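Local coordinates for protein CG14216 (Drosophila melanogaster, PDB 3P9Y) that is a phosphatase that probably removes phosphate from the C-terminal domain of RNA polymerase II, with a likely part in RNA processing and transcription termination, at residues 8-13 with 109-114; 18-23 with 97-102; 36-41 with 105-110. The protein carries 2 engineered substitutions. All blocks are in the same frame, centred on the assembly; numbering follows the deposited sequence.

Interaction 1: 8-13 with 109-114; sequences SKLAVA and FDIIVT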
loop_
_atom_site.group_PDB
_atom_site.type_symbol
_atom_site.label_atom_id
_atom_site.label_comp_id
_atom_site.label_asym_id
_atom_site.label_seq_id
_atom_site.Cartn_x
_atom_site.Cartn_y
_atom_site.Cartn_z
ATOM N N SER A 8 -5.109 -16.277 -10.742
ATOM C CA SER A 8 -3.836 -16.704 -10.179
ATOM C C SER A 8 -3.887 -16.777 -8.659
ATOM O O SER A 8 -2.949 -17.254 -8.018
ATOM C CB SER A 8 -2.731 -15.740 -10.601
ATOM O OG SER A 8 -2.313 -16.010 -11.926
ATOM N N LYS A 9 -4.981 -16.286 -8.090
ATOM C CA LYS A 9 -5.144 -16.226 -6.643
ATOM C C LYS A 9 -3.905 -15.678 -5.937
ATOM O O LYS A 9 -3.533 -16.146 -4.863
ATOM C CB LYS A 9 -5.527 -17.600 -6.088
ATOM C CG LYS A 9 -6.956 -18.023 -6.443
ATOM C CD LYS A 9 -7.936 -16.843 -6.340
ATOM C CE LYS A 9 -7.764 -16.057 -5.029
ATOM N NZ LYS A 9 -7.732 -14.556 -5.197
ATOM N N LEU A 10 -3.281 -14.672 -6.545
ATOM C CA LEU A 10 -2.157 -13.978 -5.930
ATOM C C LEU A 10 -2.526 -13.434 -4.562
ATOM O O LEU A 10 -3.623 -12.911 -4.370
ATOM C CB LEU A 10 -1.709 -12.805 -6.806
ATOM C CG LEU A 10 -1.178 -13.149 -8.195
ATOM C CD1 LEU A 10 -1.093 -11.896 -9.038
ATOM C CD2 LEU A 10 0.180 -13.827 -8.105
ATOM N N ALA A 11 -1.603 -13.559 -3.613
ATOM C CA ALA A 11 -1.699 -12.853 -2.347
ATOM C C ALA A 11 -0.860 -11.587 -2.466
ATOM O O ALA A 11 0.363 -11.651 -2.617
ATOM C CB ALA A 11 -1.202 -13.725 -1.204
ATOM N N VAL A 12 -1.522 -10.437 -2.407
ATOM C CA VAL A 12 -0.881 -9.161 -2.675
ATOM C C VAL A 12 -0.855 -8.292 -1.422
ATOM O O VAL A 12 -1.793 -8.301 -0.631
ATOM C CB VAL A 12 -1.641 -8.394 -3.788
ATOM C CG1 VAL A 12 -1.008 -7.029 -4.040
ATOM C CG2 VAL A 12 -1.685 -9.214 -5.068
ATOM N N ALA A 13 0.226 -7.545 -1.243
ATOM C CA ALA A 13 0.264 -6.498 -0.233
ATOM C C ALA A 13 0.652 -5.189 -0.905
ATOM O O ALA A 13 1.403 -5.191 -1.871
ATOM C CB ALA A 13 1.247 -6.843 0.874
ATOM N N PHE A 109 3.304 -13.102 1.116
ATOM C CA PHE A 109 2.707 -12.627 -0.127
ATOM C C PHE A 109 3.478 -13.099 -1.349
ATOM O O PHE A 109 4.657 -13.428 -1.266
ATOM C CB PHE A 109 2.649 -11.100 -0.117
ATOM C CG PHE A 109 1.987 -10.531 1.104
ATOM C CD1 PHE A 109 0.609 -10.416 1.168
ATOM C CD2 PHE A 109 2.742 -10.124 2.192
ATOM C CE1 PHE A 109 -0.006 -9.900 2.300
ATOM C CE2 PHE A 109 2.134 -9.605 3.323
ATOM C CZ PHE A 109 0.758 -9.494 3.376
ATOM N N ASP A 110 2.792 -13.139 -2.485
ATOM C CA ASP A 110 3.427 -13.409 -3.764
ATOM C C ASP A 110 3.960 -12.120 -4.367
ATOM O O ASP A 110 4.975 -12.130 -5.057
ATOM C CB ASP A 110 2.430 -14.039 -4.737
ATOM C CG ASP A 110 1.847 -15.332 -4.209
ATOM O OD1 ASP A 110 2.629 -16.265 -3.927
ATOM O OD2 ASP A 110 0.610 -15.411 -4.070
ATOM N N ILE A 111 3.259 -11.016 -4.123
ATOM C CA ILE A 111 3.682 -9.713 -4.633
ATOM C C ILE A 111 3.495 -8.635 -3.572
ATOM O O ILE A 111 2.443 -8.546 -2.944
ATOM C CB ILE A 111 2.889 -9.302 -5.890
ATOM C CG1 ILE A 111 3.042 -10.356 -6.992
ATOM C CG2 ILE A 111 3.362 -7.946 -6.391
ATOM C CD1 ILE A 111 2.270 -10.034 -8.272
ATOM N N ILE A 112 4.524 -7.821 -3.379
ATOM C CA ILE A 112 4.449 -6.687 -2.474
ATOM C C ILE A 112 4.729 -5.418 -3.267
ATOM O O ILE A 112 5.817 -5.246 -3.800
ATOM C CB ILE A 112 5.481 -6.812 -1.335
ATOM C CG1 ILE A 112 5.269 -8.127 -0.575
ATOM C CG2 ILE A 112 5.384 -5.617 -0.395
ATOM C CD1 ILE A 112 6.297 -8.384 0.519
ATOM N N VAL A 113 3.743 -4.536 -3.363
ATOM C CA VAL A 113 3.925 -3.274 -4.068
ATOM C C VAL A 113 4.229 -2.169 -3.055
ATOM O O VAL A 113 3.528 -2.035 -2.060
ATOM C CB VAL A 113 2.662 -2.904 -4.880
ATOM C CG1 VAL A 113 2.882 -1.612 -5.659
ATOM C CG2 VAL A 113 2.280 -4.048 -5.822
ATOM N N THR A 114 5.283 -1.398 -3.295
ATOM C CA THR A 114 5.579 -0.226 -2.477
ATOM C C THR A 114 5.367 1.025 -3.317
ATOM O O THR A 114 5.387 0.963 -4.546
ATOM C CB THR A 114 7.026 -0.248 -1.924
ATOM O OG1 THR A 114 7.962 -0.312 -3.009
ATOM C CG2 THR A 114 7.229 -1.445 -1.010
HETATM O O HOH W 1 -0.710 -18.095 -5.184
#

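Interaction 2: 18-23 with 97-102; sequences SNMNRS and KCPERF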
loop_
_atom_site.group_PDB
_atom_site.type_symbol
_atom_site.label_atom_id
_atom_site.label_comp_id
_atom_site.label_asym_id
_atom_site.label_seq_id
_atom_site.Cartn_x
_atom_site.Cartn_y
_atom_site.Cartn_z
ATOM N N SER A 18 2.552 5.342 6.336
ATOM C CA SER A 18 1.680 5.395 7.508
ATOM C C SER A 18 0.449 4.503 7.388
ATOM O O SER A 18 -0.365 4.442 8.309
ATOM C CB SER A 18 1.241 6.839 7.774
ATOM O OG SER A 18 2.352 7.657 8.099
ATOM N N ASN A 19 0.324 3.813 6.258
ATOM C CA ASN A 19 -0.830 2.965 5.968
ATOM C C ASN A 19 -2.120 3.770 6.098
ATOM O O ASN A 19 -3.097 3.314 6.699
ATOM C CB ASN A 19 -0.847 1.754 6.901
ATOM C CG ASN A 19 -1.883 0.716 6.509
ATOM O OD1 ASN A 19 -2.186 0.502 5.335
ATOM N ND2 ASN A 19 -2.419 0.056 7.505
ATOM N N MET A 20 -2.103 4.967 5.518
ATOM C CA MET A 20 -3.197 5.930 5.643
ATOM C C MET A 20 -3.783 6.321 4.291
ATOM O O MET A 20 -4.985 6.219 4.080
ATOM C CB MET A 20 -2.707 7.203 6.333
ATOM C CG MET A 20 -2.944 7.224 7.827
ATOM S SD MET A 20 -4.696 7.308 8.257
ATOM C CE MET A 20 -4.603 6.835 9.977
ATOM N N ASN A 21 -2.932 6.793 3.387
ATOM C CA ASN A 21 -3.401 7.339 2.120
ATOM C C ASN A 21 -3.172 6.390 0.950
ATOM O O ASN A 21 -4.096 5.720 0.499
ATOM C CB ASN A 21 -2.716 8.680 1.842
ATOM C CG ASN A 21 -3.179 9.318 0.549
ATOM O OD1 ASN A 21 -4.329 9.159 0.136
ATOM N ND2 ASN A 21 -2.286 10.055 -0.095
ATOM N N ARG A 22 -1.935 6.336 0.467
ATOM C CA ARG A 22 -1.621 5.637 -0.780
ATOM C C ARG A 22 -1.924 4.138 -0.742
ATOM O O ARG A 22 -2.508 3.599 -1.682
ATOM C CB ARG A 22 -0.154 5.878 -1.149
ATOM C CG ARG A 22 0.145 7.315 -1.589
ATOM C CD ARG A 22 1.651 7.610 -1.597
ATOM N NE ARG A 22 2.233 7.515 -0.258
ATOM C CZ ARG A 22 3.534 7.601 0.011
ATOM N NH1 ARG A 22 4.410 7.781 -0.966
ATOM N NH2 ARG A 22 3.956 7.508 1.263
ATOM N N SER A 23 -1.529 3.459 0.331
ATOM C CA SER A 23 -1.741 2.016 0.417
ATOM C C SER A 23 -3.222 1.683 0.559
ATOM O O SER A 23 -3.672 0.638 0.108
ATOM C CB SER A 23 -0.974 1.412 1.595
ATOM O OG SER A 23 -1.570 1.758 2.833
ATOM N N LYS A 97 -9.798 -2.302 10.760
ATOM C CA LYS A 97 -9.804 -1.722 12.092
ATOM C C LYS A 97 -8.753 -0.636 12.261
ATOM O O LYS A 97 -9.052 0.450 12.750
ATOM C CB LYS A 97 -9.559 -2.838 13.114
ATOM C CG LYS A 97 -9.539 -2.401 14.571
ATOM C CD LYS A 97 -8.904 -3.488 15.437
ATOM C CE LYS A 97 -9.176 -3.284 16.921
ATOM N NZ LYS A 97 -10.575 -3.639 17.296
ATOM N N CYS A 98 -7.518 -0.919 11.857
ATOM C CA CYS A 98 -6.413 -0.029 12.187
ATOM C C CYS A 98 -5.210 -0.154 11.259
ATOM O O CYS A 98 -5.020 -1.178 10.605
ATOM C CB CYS A 98 -5.945 -0.324 13.613
ATOM S SG CYS A 98 -5.267 -1.995 13.804
ATOM N N PRO A 99 -4.382 0.898 11.214
ATOM C CA PRO A 99 -3.108 0.852 10.489
ATOM C C PRO A 99 -2.193 -0.258 11.016
ATOM O O PRO A 99 -2.114 -0.449 12.235
ATOM C CB PRO A 99 -2.471 2.216 10.771
ATOM C CG PRO A 99 -3.431 2.993 11.595
ATOM C CD PRO A 99 -4.703 2.238 11.728
ATOM N N GLU A 100 -1.514 -0.968 10.117
ATOM C CA GLU A 100 -0.608 -2.051 10.482
ATOM C C GLU A 100 0.782 -1.779 9.930
ATOM O O GLU A 100 0.924 -1.193 8.859
ATOM C CB GLU A 100 -1.109 -3.367 9.908
ATOM C CG GLU A 100 -2.575 -3.640 10.148
ATOM C CD GLU A 100 -3.030 -4.892 9.439
ATOM O OE1 GLU A 100 -2.626 -5.993 9.866
ATOM O OE2 GLU A 100 -3.781 -4.782 8.449
ATOM N N ARG A 101 1.801 -2.216 10.663
ATOM C CA ARG A 101 3.188 -2.019 10.259
ATOM C C ARG A 101 3.674 -3.284 9.557
ATOM O O ARG A 101 3.467 -4.393 10.051
ATOM C CB ARG A 101 4.065 -1.699 11.479
ATOM C CG ARG A 101 5.181 -0.691 11.195
ATOM C CD ARG A 101 5.965 -0.307 12.452
ATOM N NE ARG A 101 7.173 -1.116 12.620
ATOM C CZ ARG A 101 8.415 -0.697 12.375
ATOM N NH1 ARG A 101 8.650 0.539 11.956
ATOM N NH2 ARG A 101 9.435 -1.519 12.558
ATOM N N PHE A 102 4.312 -3.119 8.404
ATOM C CA PHE A 102 4.741 -4.259 7.609
ATOM C C PHE A 102 5.768 -5.098 8.356
ATOM O O PHE A 102 5.752 -6.324 8.276
ATOM C CB PHE A 102 5.340 -3.806 6.274
ATOM C CG PHE A 102 5.914 -4.936 5.463
ATOM C CD1 PHE A 102 5.082 -5.832 4.813
ATOM C CD2 PHE A 102 7.284 -5.112 5.365
ATOM C CE1 PHE A 102 5.606 -6.882 4.077
ATOM C CE2 PHE A 102 7.816 -6.160 4.627
ATOM C CZ PHE A 102 6.975 -7.045 3.984
#

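Interaction 3: 36-41 with 105-110; sequences NVRSYG and TKEQFD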
loop_
_atom_site.group_PDB
_atom_site.type_symbol
_atom_site.label_atom_id
_atom_site.label_comp_id
_atom_site.label_asym_id
_atom_site.label_seq_id
_atom_site.Cartn_x
_atom_site.Cartn_y
_atom_site.Cartn_z
ATOM N N ASN A 36 -6.973 -10.603 -3.583
ATOM C CA ASN A 36 -6.638 -10.840 -2.185
ATOM C C ASN A 36 -5.537 -9.870 -1.775
ATOM O O ASN A 36 -4.371 -10.101 -2.067
ATOM C CB ASN A 36 -6.159 -12.282 -2.012
ATOM C CG ASN A 36 -5.675 -12.584 -0.600
ATOM O OD1 ASN A 36 -5.787 -11.758 0.305
ATOM N ND2 ASN A 36 -5.133 -13.780 -0.412
ATOM N N VAL A 37 -5.905 -8.780 -1.109
ATOM C CA VAL A 37 -4.944 -7.722 -0.824
ATOM C C VAL A 37 -4.935 -7.327 0.653
ATOM O O VAL A 37 -5.980 -7.289 1.308
ATOM C CB VAL A 37 -5.223 -6.477 -1.712
ATOM C CG1 VAL A 37 -6.665 -5.998 -1.536
ATOM C CG2 VAL A 37 -4.231 -5.355 -1.411
ATOM N N ARG A 38 -3.738 -7.052 1.168
ATOM C CA ARG A 38 -3.553 -6.503 2.509
ATOM C C ARG A 38 -2.657 -5.282 2.386
ATOM O O ARG A 38 -1.936 -5.148 1.405
ATOM C CB ARG A 38 -2.914 -7.536 3.445
ATOM C CG ARG A 38 -3.779 -8.756 3.701
ATOM C CD ARG A 38 -3.170 -9.665 4.757
ATOM N NE ARG A 38 -4.093 -10.717 5.178
ATOM C CZ ARG A 38 -4.280 -11.861 4.525
ATOM N NH1 ARG A 38 -3.609 -12.115 3.405
ATOM N NH2 ARG A 38 -5.142 -12.755 4.993
ATOM N N SER A 39 -2.704 -4.384 3.363
ATOM C CA SER A 39 -1.925 -3.150 3.286
ATOM C C SER A 39 -1.169 -2.873 4.576
ATOM O O SER A 39 -1.599 -3.274 5.656
ATOM C CB SER A 39 -2.831 -1.960 2.962
ATOM O OG SER A 39 -3.857 -1.821 3.929
ATOM N N TYR A 40 -0.048 -2.169 4.449
ATOM C CA TYR A 40 0.803 -1.848 5.589
ATOM C C TYR A 40 1.547 -0.530 5.371
ATOM O O TYR A 40 1.598 -0.009 4.259
ATOM C CB TYR A 40 1.822 -2.970 5.810
ATOM C CG TYR A 40 1.202 -4.337 5.926
ATOM C CD1 TYR A 40 0.760 -4.817 7.150
ATOM C CD2 TYR A 40 1.049 -5.146 4.811
ATOM C CE1 TYR A 40 0.182 -6.066 7.262
ATOM C CE2 TYR A 40 0.475 -6.396 4.911
ATOM C CZ TYR A 40 0.043 -6.852 6.139
ATOM O OH TYR A 40 -0.531 -8.097 6.244
ATOM N N GLY A 41 2.119 0.001 6.448
ATOM C CA GLY A 41 3.017 1.138 6.379
ATOM C C GLY A 41 4.362 0.692 6.921
ATOM O O GLY A 41 4.442 -0.345 7.565
ATOM N N THR A 105 4.236 -7.822 10.601
ATOM C CA THR A 105 3.272 -8.798 10.103
ATOM C C THR A 105 3.911 -10.163 9.882
ATOM O O THR A 105 5.092 -10.263 9.560
ATOM C CB THR A 105 2.611 -8.343 8.784
ATOM O OG1 THR A 105 1.486 -9.182 8.498
ATOM C CG2 THR A 105 3.595 -8.412 7.627
ATOM N N LYS A 106 3.109 -11.209 10.051
ATOM C CA LYS A 106 3.549 -12.577 9.815
ATOM C C LYS A 106 2.938 -13.133 8.528
ATOM O O LYS A 106 3.227 -14.261 8.131
ATOM C CB LYS A 106 3.161 -13.460 11.004
ATOM C CG LYS A 106 3.806 -13.037 12.321
ATOM C CD LYS A 106 5.317 -13.257 12.292
ATOM C CE LYS A 106 6.077 -12.027 12.774
ATOM N NZ LYS A 106 5.795 -11.694 14.202
ATOM N N GLU A 107 2.094 -12.340 7.877
ATOM C CA GLU A 107 1.500 -12.749 6.609
ATOM C C GLU A 107 2.577 -12.838 5.534
ATOM O O GLU A 107 3.574 -12.117 5.581
ATOM C CB GLU A 107 0.422 -11.751 6.172
ATOM C CG GLU A 107 -0.681 -11.527 7.195
ATOM C CD GLU A 107 -1.556 -12.751 7.397
ATOM O OE1 GLU A 107 -1.561 -13.642 6.520
ATOM O OE2 GLU A 107 -2.247 -12.820 8.435
ATOM N N GLN A 108 2.367 -13.718 4.562
ATOM C CA GLN A 108 3.274 -13.843 3.428
ATOM C C GLN A 108 2.549 -13.522 2.125
ATOM O O GLN A 108 1.331 -13.659 2.032
ATOM C CB GLN A 108 3.856 -15.251 3.372
ATOM C CG GLN A 108 4.631 -15.627 4.617
ATOM C CD GLN A 108 5.392 -16.919 4.447
ATOM O OE1 GLN A 108 5.126 -17.689 3.526
ATOM N NE2 GLN A 108 6.349 -17.165 5.335
ATOM N N PHE A 109 3.304 -13.102 1.116
ATOM C CA PHE A 109 2.707 -12.627 -0.127
ATOM C C PHE A 109 3.478 -13.099 -1.349
ATOM O O PHE A 109 4.657 -13.428 -1.266
ATOM C CB PHE A 109 2.649 -11.100 -0.117
ATOM C CG PHE A 109 1.987 -10.531 1.104
ATOM C CD1 PHE A 109 0.609 -10.416 1.168
ATOM C CD2 PHE A 109 2.742 -10.124 2.192
ATOM C CE1 PHE A 109 -0.006 -9.900 2.300
ATOM C CE2 PHE A 109 2.134 -9.605 3.323
ATOM C CZ PHE A 109 0.758 -9.494 3.376
ATOM N N ASP A 110 2.792 -13.139 -2.485
ATOM C CA ASP A 110 3.427 -13.409 -3.764
ATOM C C ASP A 110 3.960 -12.120 -4.367
ATOM O O ASP A 110 4.975 -12.130 -5.057
ATOM C CB ASP A 110 2.430 -14.039 -4.737
ATOM C CG ASP A 110 1.847 -15.332 -4.209
ATOM O OD1 ASP A 110 2.629 -16.265 -3.927
ATOM O OD2 ASP A 110 0.610 -15.411 -4.070
#

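Interaction 1: 8-13 with 109-114
The Phe109 ring carries Ala13 CB on one face, the methyl standing 3.4 Å above the plane and 5° off the ring normal, which makes a well-centred CH-pi contact. At the edge of the same ring, in its plane, lies Ala11 O. A second flat group, the Asp110 carboxylate, turns toward the backbone of Ala11: OD2 accepts the backbone N-H of Ala11, N to OD2 2.9 Å and almost straight at 176°. That donor meets OD2 on its anti side, only a little out of the carboxylate plane. A water bridges from OD2, 3.2 Å away, to Lys9 O, where its bond is weak. The carboxylate thus takes the place of a backbone acceptor for Ala11 N.

Ala11 O is gripped twice, by Asp110 N at 2.9 Å and, weakly, by Ile111 N at 3.3 Å. The two N-H groups converge on it because the backbone at Asp110 is bent, with psi at -34°. Regular parallel pairing follows, with Ala13 N bonded to Ile111 O at 3.0 Å and Val113 N to Ala13 O at 2.9 Å. On the Val12-Ile111 face, Leu10 CD1 meets Ile111 CD1 at 3.9 Å, the two side chains crossing obliquely.

Both strands are interior to a five-stranded mixed sheet: strand 36-41 flanks 11-16, and 137-142 flanks 111-114. Helix 149-167 covers the face bearing Ile111 and Val113 through Met162, Ile163 and Met166, and also packs on Leu10 through Ala167. On the other face, Ile112 rests on Val123 of helix 117-128, while Ala13 touches Tyr40.

Interaction 2: 18-23 with 97-102
The backbones of Asn19 and Pro99 come within 5.5 Å of each other, CA to CA, where segment 18-23 bends through a left-handed conformation at Asn19 (phi 55°, psi 46°) and faces the irregular segment 97-102. Asn19 carries most of the contact from its side. Its CB points toward the other segment, and CG, anti to the backbone N (chi1 -170°), is held beside the link between Pro99 and Glu100, with Asn19 CG 4.0 Å from Glu100 N. Asn19 CB lies at the same 4.0 Å from Glu100 O, so both carbons pack beside the Glu100 backbone.

The proline ring fills the space next to it. Pro99 CB sits 3.9 Å from Ser18 O, and its CG is approached by the terminal methyl of Met20, with Met20 CE to Pro99 CG 4.3 Å, a loose apolar touch. Tyr65 packs on both Met20 and Pro99, as does Val46. The carboxylate of Glu100 is turned elsewhere, to a salt bridge with Lys96.

Segment 18-23 belongs to the phosphate-binding loop that joins strand 11-16 to helix 22-32. Backbone N atoms of Ser18, Met20 and Asn21, with Arg22 NE, hydrogen-bond a modified side chain of the bound peptide. Asp16 occupies the place of the family's nucleophilic cysteine, consistent with an engineered substitution. Segment 97-102 packs at Asn19 and Met20 against this loop, the P-loop of the low-molecular-weight tyrosine phosphatase-like fold.

Interaction 3: 36-41 with 105-110
Tyr40 and Phe109 reach toward each other tip to tip, rim against rim, with their planes 68° apart and neither ring over the face of the other. Tyr40 CE2 comes to 3.5 Å from Phe109 CZ, and the phenol oxygen Tyr40 OH lies in the plane of the Phe109 ring, 3.4 Å from that same CZ.

Thr105 approaches Tyr40 at about a right angle. Its methyl CG2 stands over one face of the phenol ring, offset toward the rim, while its hydroxyl donates to the phenol oxygen, Thr105 OG1 to Tyr40 OH 3.2 Å. OG1 also accepts from Glu107 N at 3.3 Å, an ST turn that holds the hydroxyl in position. An alanine in place of Tyr40 would probably leave the Thr105 hydroxyl without its acceptor and open a gap beside the tip of Phe109.

Arg38 and Glu107 also cross at about a right angle, yet their flat ends stack. The guanidinium and carboxylate planes are only 5° apart, with Glu107 OE1 over the guanidinium centre, 3.8 Å from Arg38 CZ. No N-H points at that oxygen, so this long salt bridge rests on charge alone. The aliphatic part of Arg38 runs past Phe109, and Arg38 CB is 3.9 Å from Phe109 CE1.

Strand 36-41 is an outermost strand of the main sheet, bonded along its length to strand 11-16. Segment 105-110, a loop leading into strand 111-114, covers the face of it that bears Arg38 and Tyr40; on the reverse face, Val37 and Ser39 pack against helix 22-32.

Overall arrangement
From the N terminus, strand 11-16 leads through the phosphate-binding loop into helix 22-32 and then strand 36-41, before an excursion through a two-stranded sheet and two helices returns at residues 97-114. Interaction 1 closes the widest loop; interaction 2 is nested within it, while interaction 3 ends on the same stretch. Interactions 2 and 3 cross, their segments alternating along the chain, and they meet where Gly41 pairs through its backbone with Glu100 and Phe102. Interactions 1 and 3 share Phe109 and Asp110 and join through the backbone pairing of Val12 with Asn36 and Arg38. Together the contacts fasten the returning chain to the edge strand, the central sheet and the active-site loop.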